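PDB 3KRE: phosphoribosylaminoimidazole-succinocarboxamide synthase from Ehrlichia chaffeensis str. Arkansas, which catalyses the ATP-dependent joining of L-aspartate to 5-amino-1-(5-phosphoribosyl)imidazole-4-carboxylate, giving the succinocarboxamide intermediate (SAICAR) of de novo purine biosynthesis. Local coordinates for residues E66-F77 with Y250-P261. Numbering follows the deposited sequence.
Sequences EKGILNNYISSF and YREVAHKLNAIP. With EDO (1,2-ethanediol), chain H.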
# COMPACT_ATOMS: atom_id res chain seq x y z
N GLU A 66 -12.80 10.68 -8.34
CA GLU A 66 -11.41 10.74 -8.85
C GLU A 66 -10.33 10.09 -7.99
O GLU A 66 -9.18 9.97 -8.45
CB GLU A 66 -11.02 12.19 -9.15
CG GLU A 66 -9.96 12.34 -10.15
CD GLU A 66 -9.57 13.79 -10.42
OE1 GLU A 66 -10.19 14.73 -9.87
OE2 GLU A 66 -8.61 13.96 -11.21
N LYS A 67 -10.66 9.64 -6.78
CA LYS A 67 -9.65 9.08 -5.87
C LYS A 67 -8.99 7.87 -6.52
O LYS A 67 -7.78 7.69 -6.44
CB LYS A 67 -10.28 8.72 -4.54
CG LYS A 67 -9.54 7.78 -3.65
CD LYS A 67 -10.52 7.15 -2.69
CE LYS A 67 -9.94 5.99 -2.03
NZ LYS A 67 -9.96 4.75 -2.82
N GLY A 68 -9.78 7.05 -7.21
CA GLY A 68 -9.19 5.88 -7.87
C GLY A 68 -8.26 6.17 -9.01
O GLY A 68 -7.29 5.45 -9.25
N ILE A 69 -8.59 7.22 -9.76
CA ILE A 69 -7.75 7.64 -10.84
C ILE A 69 -6.40 8.07 -10.29
O ILE A 69 -5.34 7.66 -10.77
CB ILE A 69 -8.42 8.78 -11.65
CG1 ILE A 69 -9.65 8.21 -12.38
CG2 ILE A 69 -7.41 9.43 -12.63
CD1 ILE A 69 -10.52 9.27 -13.08
N LEU A 70 -6.42 8.91 -9.26
CA LEU A 70 -5.17 9.37 -8.69
C LEU A 70 -4.37 8.22 -8.05
O LEU A 70 -3.15 8.15 -8.23
CB LEU A 70 -5.41 10.50 -7.69
CG LEU A 70 -6.03 11.76 -8.25
CD1 LEU A 70 -6.30 12.72 -7.06
CD2 LEU A 70 -5.09 12.40 -9.30
N ASN A 71 -5.05 7.29 -7.39
CA ASN A 71 -4.38 6.14 -6.79
C ASN A 71 -3.76 5.23 -7.85
O ASN A 71 -2.61 4.76 -7.70
CB ASN A 71 -5.34 5.34 -5.87
CG ASN A 71 -5.58 5.99 -4.52
OD1 ASN A 71 -6.39 5.52 -3.71
ND2 ASN A 71 -4.90 7.07 -4.29
N ASN A 72 -4.47 5.04 -8.96
CA ASN A 72 -3.94 4.30 -10.09
C ASN A 72 -2.64 4.92 -10.62
O ASN A 72 -1.61 4.23 -10.77
CB ASN A 72 -5.00 4.24 -11.20
CG ASN A 72 -4.55 3.48 -12.40
OD1 ASN A 72 -3.99 2.36 -12.27
ND2 ASN A 72 -4.77 4.05 -13.58
N TYR A 73 -2.68 6.22 -10.88
CA TYR A 73 -1.48 6.93 -11.35
C TYR A 73 -0.34 6.93 -10.34
O TYR A 73 0.80 6.67 -10.69
CB TYR A 73 -1.81 8.35 -11.75
CG TYR A 73 -2.68 8.47 -12.99
CD1 TYR A 73 -2.47 7.62 -14.08
CD2 TYR A 73 -3.60 9.49 -13.11
CE1 TYR A 73 -3.21 7.74 -15.22
CE2 TYR A 73 -4.36 9.63 -14.26
CZ TYR A 73 -4.16 8.73 -15.32
OH TYR A 73 -4.85 8.82 -16.52
N ILE A 74 -0.65 7.21 -9.08
CA ILE A 74 0.38 7.21 -8.04
C ILE A 74 0.98 5.82 -7.86
O ILE A 74 2.21 5.67 -7.80
CB ILE A 74 -0.16 7.74 -6.67
CG1 ILE A 74 -0.48 9.21 -6.81
CG2 ILE A 74 0.86 7.51 -5.55
CD1 ILE A 74 -1.41 9.80 -5.67
N SER A 75 0.14 4.81 -7.79
CA SER A 75 0.65 3.43 -7.58
C SER A 75 1.50 2.91 -8.74
O SER A 75 2.60 2.36 -8.54
CB SER A 75 -0.51 2.48 -7.27
OG SER A 75 -0.02 1.25 -6.80
N SER A 76 1.00 3.08 -9.97
CA SER A 76 1.78 2.71 -11.14
C SER A 76 3.13 3.44 -11.14
O SER A 76 4.15 2.82 -11.40
CB SER A 76 0.98 2.96 -12.43
OG SER A 76 0.58 4.31 -12.54
N PHE A 77 3.12 4.75 -10.83
CA PHE A 77 4.33 5.54 -10.76
C PHE A 77 5.31 4.98 -9.75
O PHE A 77 6.50 4.81 -10.06
CB PHE A 77 3.99 7.01 -10.44
CG PHE A 77 5.18 7.90 -10.37
CD1 PHE A 77 5.71 8.49 -11.52
CD2 PHE A 77 5.79 8.15 -9.15
CE1 PHE A 77 6.80 9.31 -11.45
CE2 PHE A 77 6.89 8.94 -9.08
CZ PHE A 77 7.40 9.53 -10.22
N TYR A 250 -4.78 13.98 -2.17
CA TYR A 250 -4.32 12.94 -3.11
C TYR A 250 -3.77 13.60 -4.37
O TYR A 250 -2.77 13.14 -4.92
CB TYR A 250 -5.45 12.00 -3.50
CG TYR A 250 -5.91 11.02 -2.43
CD1 TYR A 250 -6.08 9.69 -2.74
CD2 TYR A 250 -6.13 11.41 -1.12
CE1 TYR A 250 -6.51 8.76 -1.77
CE2 TYR A 250 -6.55 10.49 -0.14
CZ TYR A 250 -6.77 9.17 -0.50
OH TYR A 250 -7.17 8.27 0.46
N ARG A 251 -4.41 14.67 -4.83
CA ARG A 251 -3.94 15.39 -6.01
C ARG A 251 -2.61 16.09 -5.76
O ARG A 251 -1.73 16.12 -6.63
CB ARG A 251 -4.95 16.41 -6.52
CG ARG A 251 -4.74 16.76 -7.99
CD ARG A 251 -5.75 17.78 -8.48
NE ARG A 251 -7.09 17.19 -8.57
CZ ARG A 251 -8.15 17.54 -7.86
NH1 ARG A 251 -8.10 18.53 -6.96
NH2 ARG A 251 -9.30 16.92 -8.07
N GLU A 252 -2.43 16.65 -4.57
CA GLU A 252 -1.12 17.20 -4.22
C GLU A 252 -0.00 16.15 -4.32
O GLU A 252 1.10 16.43 -4.85
CB GLU A 252 -1.18 17.83 -2.83
CG GLU A 252 0.15 18.41 -2.29
CD GLU A 252 -0.00 19.33 -1.06
OE1 GLU A 252 -1.12 19.86 -0.81
OE2 GLU A 252 1.01 19.56 -0.37
N VAL A 253 -0.26 14.94 -3.81
CA VAL A 253 0.73 13.88 -3.88
C VAL A 253 1.01 13.59 -5.38
O VAL A 253 2.19 13.52 -5.81
CB VAL A 253 0.27 12.59 -3.18
CG1 VAL A 253 1.30 11.42 -3.41
CG2 VAL A 253 0.05 12.86 -1.68
N ALA A 254 -0.05 13.45 -6.16
CA ALA A 254 0.14 13.18 -7.60
C ALA A 254 0.92 14.27 -8.31
O ALA A 254 1.81 14.00 -9.15
CB ALA A 254 -1.18 12.95 -8.29
N HIS A 255 0.60 15.51 -8.00
CA HIS A 255 1.29 16.62 -8.63
C HIS A 255 2.74 16.68 -8.28
O HIS A 255 3.58 16.88 -9.16
CB HIS A 255 0.64 17.94 -8.27
CG HIS A 255 -0.68 18.14 -8.92
ND1 HIS A 255 -1.56 19.12 -8.52
CD2 HIS A 255 -1.26 17.51 -9.97
CE1 HIS A 255 -2.64 19.06 -9.28
NE2 HIS A 255 -2.48 18.10 -10.18
N LYS A 256 3.05 16.56 -6.99
CA LYS A 256 4.45 16.60 -6.52
C LYS A 256 5.28 15.45 -7.05
O LYS A 256 6.46 15.62 -7.35
CB LYS A 256 4.47 16.61 -5.00
CG LYS A 256 4.03 17.95 -4.46
CD LYS A 256 4.19 18.01 -2.97
CE LYS A 256 4.63 19.41 -2.55
NZ LYS A 256 5.58 19.29 -1.47
N LEU A 257 4.66 14.28 -7.22
CA LEU A 257 5.32 13.15 -7.84
C LEU A 257 5.46 13.25 -9.37
O LEU A 257 6.29 12.51 -9.97
CB LEU A 257 4.60 11.85 -7.48
CG LEU A 257 4.73 11.39 -6.03
CD1 LEU A 257 3.94 10.11 -5.83
CD2 LEU A 257 6.18 11.11 -5.67
N ASN A 258 4.68 14.13 -10.00
CA ASN A 258 4.55 14.16 -11.47
C ASN A 258 4.05 12.82 -11.99
O ASN A 258 4.54 12.31 -13.00
CB ASN A 258 5.88 14.54 -12.14
CG ASN A 258 5.70 15.03 -13.56
OD1 ASN A 258 4.61 15.45 -13.97
ND2 ASN A 258 6.81 15.01 -14.33
N ALA A 259 3.05 12.27 -11.30
CA ALA A 259 2.55 10.93 -11.59
C ALA A 259 1.49 10.86 -12.66
O ALA A 259 1.15 9.77 -13.11
CB ALA A 259 2.02 10.26 -10.31
N ILE A 260 0.90 11.99 -13.03
CA ILE A 260 -0.23 11.99 -13.97
C ILE A 260 0.35 12.12 -15.38
O ILE A 260 1.06 13.09 -15.66
CB ILE A 260 -1.21 13.14 -13.68
CG1 ILE A 260 -1.85 12.95 -12.30
CG2 ILE A 260 -2.35 13.21 -14.71
CD1 ILE A 260 -2.73 14.15 -11.87
N PRO A 261 0.09 11.14 -16.25
CA PRO A 261 0.56 11.25 -17.64
C PRO A 261 -0.14 12.33 -18.46
O PRO A 261 -1.26 12.76 -18.13
CB PRO A 261 0.28 9.86 -18.23
CG PRO A 261 -0.65 9.20 -17.33
CD PRO A 261 -0.71 9.92 -16.02
C1 EDO H . -3.71 18.93 1.01
O1 EDO H . -3.01 20.15 1.28
C2 EDO H . -5.22 19.02 1.21
O2 EDO H . -5.72 20.24 0.63
O HOH W 1 -7.02 15.57 -10.37
O HOH W 2 1.55 7.09 -13.44
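Arg251 sets CG anti to its backbone nitrogen (chi1 -157°) and then bends at chi3, carrying its guanidinium across to the extended Glu66, the N-cap of helix 67-84. Arg251 NH2 donates to Glu66 OE1 at 3.0 Å in a salt bridge; the oxygen lies in the guanidinium plane, yet the nitrogen sits 39° out of the carboxylate plane, so the pair is tilted rather than coplanar. One turn further along helix 67-84, Leu70 divides its branches: CD1 packs 3.7 Å from Tyr250 CB, while CD2 reaches Ala254 and Ile260. Ile74 CD1 touches Val253 CG1 at 3.9 Å, and its CG2 meets Leu257 CD1. Past the Schellman motif, where Asn258 takes a positive phi, the chain swings back toward helix 67-84. Pro261 CD rests on one face of the Tyr73 ring, 3.5 Å from its centroid, a CH-pi contact, and Ala259 CB packs 3.8 Å from Phe77 CB. A water donates to both Tyr73 O and Ala259 O. This is apolar helix-helix packing, the short segments' axes 9.7 Å apart at closest and crossing at 32°, extended by the chain returning after helix 246-257. Lys67 NZ forms a salt bridge with Asp221 and a hydrogen bond to Glu52 O, and Tyr250 OH hydrogen-bonds to the same Asp221; Phe187 of helix 166-189 packs against Val253 and Leu257, and Leu94 of strand 91-94 touches Tyr73.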